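Local coordinates for putative metal-dependent isothiocyanate hydrolase SaxA (Pectobacterium carotovorum, PDB 6BRM), which probably hydrolyses isothiocyanates, using a pair of zinc ions held in a metallo-beta-lactamase fold, at residues 25-30 against 74-79; 117-122 against 151-156. All coordinates share one frame; numbering follows the deposited sequence.

Contact 1: 25-30 against 74-79; sequences MLAEKE and DEAAQQ
CB of Ala-76 meets CB of Ala-27 at 3.8 Å, and beside this pair CB of Ala-77 lies 4.0 Å from CB of Leu-26, so two small side chains of the first turn of helix 75-80 pack on the loop that follows strand 18-22. The N-terminus of that helix follows directly on the zinc-binding segment of this metallo-beta-lactamase fold, and Asp-74 is its N-cap. CG of Asp-74 sits between its own backbone N and carbonyl carbon (chi1 62°). The two carboxylate oxygens take donors from both helix and loop. OD1 accepts the capping bond from Ala-77 N at 2.9 Å and a nearly straight one from Leu-26 N at 3.3 Å (172° at the hydrogen); the two donors come from opposite faces of the carboxylate plane. OD2 takes Ala-27 N at 3.0 Å on its syn side, and also Trp-32 NE1 from outside the two segments. This buried carboxylate thus has donors on both oxygens. At the zinc-facing edge Met-25, whose side chain is about 4 Å from that of the zinc ligand Asp-71, crosses Asp-74 at about a right angle, its CG 3.4 Å from Asp-74 OD2.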
# COMPACT_ATOMS: atom_id res chain seq x y z
N MET B 25 -23.63 9.82 5.92
CA MET B 25 -24.63 9.59 4.87
C MET B 25 -26.00 9.88 5.49
O MET B 25 -26.49 9.11 6.32
CB MET B 25 -24.57 8.15 4.36
CG MET B 25 -25.28 7.93 3.03
SD MET B 25 -26.05 6.31 2.83
CE MET B 25 -24.68 5.19 3.05
N LEU B 26 -26.61 11.01 5.10
CA LEU B 26 -27.81 11.55 5.76
C LEU B 26 -29.08 11.62 4.88
O LEU B 26 -30.07 12.24 5.28
CB LEU B 26 -27.47 12.94 6.34
CG LEU B 26 -27.00 13.00 7.79
CD1 LEU B 26 -25.86 12.03 8.08
CD2 LEU B 26 -26.59 14.43 8.13
N ALA B 27 -29.07 10.97 3.72
CA ALA B 27 -30.27 10.92 2.86
C ALA B 27 -31.34 10.00 3.46
O ALA B 27 -31.02 9.02 4.13
CB ALA B 27 -29.92 10.46 1.45
N GLU B 28 -32.61 10.33 3.20
CA GLU B 28 -33.74 9.52 3.68
C GLU B 28 -33.82 8.17 2.96
O GLU B 28 -33.09 7.93 1.99
CB GLU B 28 -35.06 10.29 3.53
CG GLU B 28 -35.17 11.51 4.43
CD GLU B 28 -36.58 12.06 4.54
OE1 GLU B 28 -36.95 12.52 5.63
OE2 GLU B 28 -37.32 12.02 3.53
N LYS B 29 -34.71 7.29 3.43
CA LYS B 29 -34.86 5.95 2.87
C LYS B 29 -35.19 6.03 1.38
O LYS B 29 -36.19 6.65 1.00
CB LYS B 29 -35.94 5.14 3.60
CG LYS B 29 -35.80 3.63 3.44
CD LYS B 29 -37.13 2.90 3.47
CE LYS B 29 -36.96 1.43 3.16
NZ LYS B 29 -38.27 0.73 2.98
N GLU B 30 -34.33 5.44 0.55
CA GLU B 30 -34.50 5.37 -0.91
C GLU B 30 -34.54 6.75 -1.59
O GLU B 30 -35.09 6.89 -2.69
CB GLU B 30 -35.75 4.54 -1.26
CG GLU B 30 -35.82 3.20 -0.54
CD GLU B 30 -36.94 2.30 -1.04
OE1 GLU B 30 -36.72 1.07 -1.13
OE2 GLU B 30 -38.04 2.81 -1.32
N ASP B 74 -22.92 12.11 1.09
CA ASP B 74 -23.95 12.35 0.06
C ASP B 74 -24.41 13.80 0.04
O ASP B 74 -24.06 14.59 0.92
CB ASP B 74 -25.15 11.40 0.22
CG ASP B 74 -25.89 11.55 1.55
OD1 ASP B 74 -25.56 12.44 2.36
OD2 ASP B 74 -26.81 10.75 1.79
N GLU B 75 -25.21 14.15 -0.98
CA GLU B 75 -25.76 15.50 -1.14
C GLU B 75 -26.60 15.92 0.08
O GLU B 75 -26.54 17.08 0.49
CB GLU B 75 -26.59 15.60 -2.43
CG GLU B 75 -26.90 17.02 -2.90
CD GLU B 75 -25.70 17.75 -3.52
OE1 GLU B 75 -24.98 17.14 -4.35
OE2 GLU B 75 -25.49 18.94 -3.18
N ALA B 76 -27.37 14.99 0.64
CA ALA B 76 -28.17 15.25 1.85
C ALA B 76 -27.32 15.73 3.04
O ALA B 76 -27.71 16.67 3.74
CB ALA B 76 -28.95 14.01 2.25
N ALA B 77 -26.18 15.09 3.24
CA ALA B 77 -25.22 15.48 4.28
C ALA B 77 -24.52 16.80 3.94
O ALA B 77 -24.25 17.61 4.83
CB ALA B 77 -24.19 14.38 4.49
N GLN B 78 -24.22 17.02 2.65
CA GLN B 78 -23.63 18.28 2.18
C GLN B 78 -24.55 19.49 2.40
O GLN B 78 -24.06 20.62 2.54
CB GLN B 78 -23.24 18.18 0.70
CG GLN B 78 -22.09 17.22 0.43
CD GLN B 78 -22.02 16.75 -1.01
OE1 GLN B 78 -22.39 17.48 -1.93
NE2 GLN B 78 -21.54 15.53 -1.22
N GLN B 79 -25.86 19.26 2.42
CA GLN B 79 -26.84 20.28 2.77
C GLN B 79 -27.04 20.37 4.29
O GLN B 79 -26.95 21.46 4.87
CB GLN B 79 -28.19 19.99 2.10
CG GLN B 79 -28.15 19.97 0.58
CD GLN B 79 -29.45 19.49 -0.04
OE1 GLN B 79 -29.47 18.54 -0.83
NE2 GLN B 79 -30.55 20.14 0.33

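Contact 2: 117-122 against 151-156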
# COMPACT_ATOMS: atom_id res chain seq x y z
N ASP B 117 -3.92 17.77 24.07
CA ASP B 117 -4.79 16.99 24.97
C ASP B 117 -4.27 15.57 25.29
O ASP B 117 -4.54 15.05 26.37
CB ASP B 117 -6.19 16.89 24.33
CG ASP B 117 -7.12 15.96 25.09
OD1 ASP B 117 -7.32 16.20 26.30
OD2 ASP B 117 -7.64 15.00 24.47
N GLY B 118 -3.57 14.96 24.34
CA GLY B 118 -3.09 13.57 24.46
C GLY B 118 -3.69 12.66 23.40
O GLY B 118 -3.25 11.53 23.24
N LEU B 119 -4.70 13.15 22.68
CA LEU B 119 -5.32 12.40 21.59
C LEU B 119 -4.42 12.42 20.36
O LEU B 119 -3.96 13.49 19.94
CB LEU B 119 -6.68 13.01 21.23
CG LEU B 119 -7.54 12.26 20.20
CD1 LEU B 119 -8.01 10.93 20.76
CD2 LEU B 119 -8.73 13.11 19.79
N THR B 120 -4.19 11.25 19.79
CA THR B 120 -3.43 11.09 18.56
C THR B 120 -4.34 10.41 17.54
O THR B 120 -5.01 9.43 17.87
CB THR B 120 -2.18 10.22 18.79
OG1 THR B 120 -1.45 10.71 19.92
CG2 THR B 120 -1.27 10.24 17.57
N ILE B 121 -4.35 10.94 16.31
CA ILE B 121 -5.12 10.36 15.20
C ILE B 121 -4.16 10.06 14.05
O ILE B 121 -3.59 10.97 13.46
CB ILE B 121 -6.24 11.31 14.72
CG1 ILE B 121 -7.31 11.45 15.81
CG2 ILE B 121 -6.87 10.80 13.43
CD1 ILE B 121 -8.31 12.56 15.56
N TYR B 122 -4.00 8.78 13.73
CA TYR B 122 -3.14 8.35 12.62
C TYR B 122 -3.99 8.04 11.39
O TYR B 122 -4.98 7.30 11.49
CB TYR B 122 -2.35 7.10 13.00
CG TYR B 122 -1.44 7.23 14.20
CD1 TYR B 122 -0.13 7.69 14.07
CD2 TYR B 122 -1.88 6.86 15.48
CE1 TYR B 122 0.71 7.80 15.17
CE2 TYR B 122 -1.04 6.96 16.58
CZ TYR B 122 0.25 7.44 16.42
OH TYR B 122 1.08 7.54 17.52
N PHE B 151 -7.26 5.76 16.48
CA PHE B 151 -7.41 6.72 17.58
C PHE B 151 -6.64 6.21 18.79
O PHE B 151 -6.87 5.09 19.24
CB PHE B 151 -8.89 6.90 17.94
CG PHE B 151 -9.68 7.65 16.91
CD1 PHE B 151 -10.26 6.99 15.84
CD2 PHE B 151 -9.85 9.03 17.01
CE1 PHE B 151 -11.00 7.69 14.89
CE2 PHE B 151 -10.58 9.73 16.07
CZ PHE B 151 -11.15 9.06 15.00
N THR B 152 -5.76 7.05 19.32
CA THR B 152 -4.83 6.68 20.40
C THR B 152 -4.96 7.70 21.53
O THR B 152 -5.01 8.91 21.27
CB THR B 152 -3.38 6.58 19.83
OG1 THR B 152 -3.13 5.23 19.43
CG2 THR B 152 -2.31 7.00 20.83
N HIS B 153 -5.02 7.20 22.76
CA HIS B 153 -5.09 8.02 23.98
C HIS B 153 -4.96 7.10 25.20
O HIS B 153 -5.48 5.99 25.18
CB HIS B 153 -6.43 8.77 24.06
CG HIS B 153 -6.43 9.93 25.01
ND1 HIS B 153 -6.43 9.78 26.38
CD2 HIS B 153 -6.45 11.27 24.79
CE1 HIS B 153 -6.44 10.97 26.96
NE2 HIS B 153 -6.45 11.89 26.01
N HIS B 154 -4.27 7.56 26.25
CA HIS B 154 -4.38 6.93 27.59
C HIS B 154 -5.80 7.13 28.15
O HIS B 154 -6.57 7.92 27.62
CB HIS B 154 -3.29 7.44 28.55
CG HIS B 154 -3.42 8.89 28.93
ND1 HIS B 154 -3.84 9.29 30.18
CD2 HIS B 154 -3.14 10.03 28.24
CE1 HIS B 154 -3.84 10.61 30.24
NE2 HIS B 154 -3.42 11.09 29.08
N ASP B 155 -6.16 6.40 29.21
CA ASP B 155 -7.56 6.37 29.71
C ASP B 155 -8.58 5.74 28.73
O ASP B 155 -9.78 5.73 29.02
CB ASP B 155 -8.10 7.77 30.11
CG ASP B 155 -7.10 8.58 30.92
OD1 ASP B 155 -6.10 8.02 31.41
OD2 ASP B 155 -7.35 9.80 31.07
N GLU B 156 -8.11 5.21 27.60
CA GLU B 156 -8.99 4.78 26.51
C GLU B 156 -8.29 3.73 25.65
O GLU B 156 -7.09 3.84 25.37
CB GLU B 156 -9.39 5.99 25.64
CG GLU B 156 -10.73 5.85 24.94
CD GLU B 156 -11.89 6.49 25.69
OE1 GLU B 156 -12.73 5.75 26.24
OE2 GLU B 156 -11.97 7.74 25.74
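Thr-120 and Thr-152 form an antiparallel hydrogen-bonded pair, Thr-120 N to Thr-152 O and Thr-152 N to Thr-120 O both measuring 2.9 Å, and Ile-121 with Phe-151 is the adjoining non-hydrogen-bonded pair. Strands 120-124 and 148-152 are thereby neighbours in one of the two large mixed sheets of the metallo-beta-lactamase fold. On the face carrying Ile-121 and Phe-151 the two side chains lie side by side and point the same way. CD1 of Ile-121 comes to 3.7 Å from CE2 of Phe-151, and its CG1 is as close to the CD2-CE2 bond of the ring. Phe-151 also meets the ring of Phe-20 and the side chain of Leu-13, which belong to the other large sheet, so this face is turned into the interior between the sheets.

The two threonines occupy the other face, again side by side, with Thr-152 CG2 3.8 Å from Thr-120 CB. Thr-120 CG2, anti to its backbone N, lies over one face of the Tyr-122 ring, 3.3 Å above the plane and offset toward the rim. The edge of that ring receives Thr-152 OG1 in plane, 3.9 Å from Tyr-122 CE2. Phe-178 meets the same ring from helix 169-178.

Next along the chain, His-153, with CG anti to the backbone N (chi1 -162°), brings CD2 of its ring against the Gly-118 to Leu-119 peptide, 3.3 Å from Leu-119 N. Leu-119 CB stands at the edge of the imidazole, in its plane. Asp-117 crosses His-153 at about a right angle, its OD2 near the ring plane and 3.7 Å from His-153 NE2.

How the contacts relate
Contact 1 is complete in sequence by residue 79, well ahead of residue 117 where contact 2 begins, and all four segments belong to the metallo-beta-lactamase fold. Their centres are 30 Å apart and their nearest atoms about 15 Å, so neither touches the other. Contact 1 is second-shell to the metal centre: the side chain of Met-25 is about 7 Å from a zinc ion and about 6 Å from that of the ligand His-72. Contact 2 lies away from the zinc ligands. The loop of contact 1 leaves a strand of one large sheet, whereas contact 2 lies in the other and meets the first sheet through Phe-151.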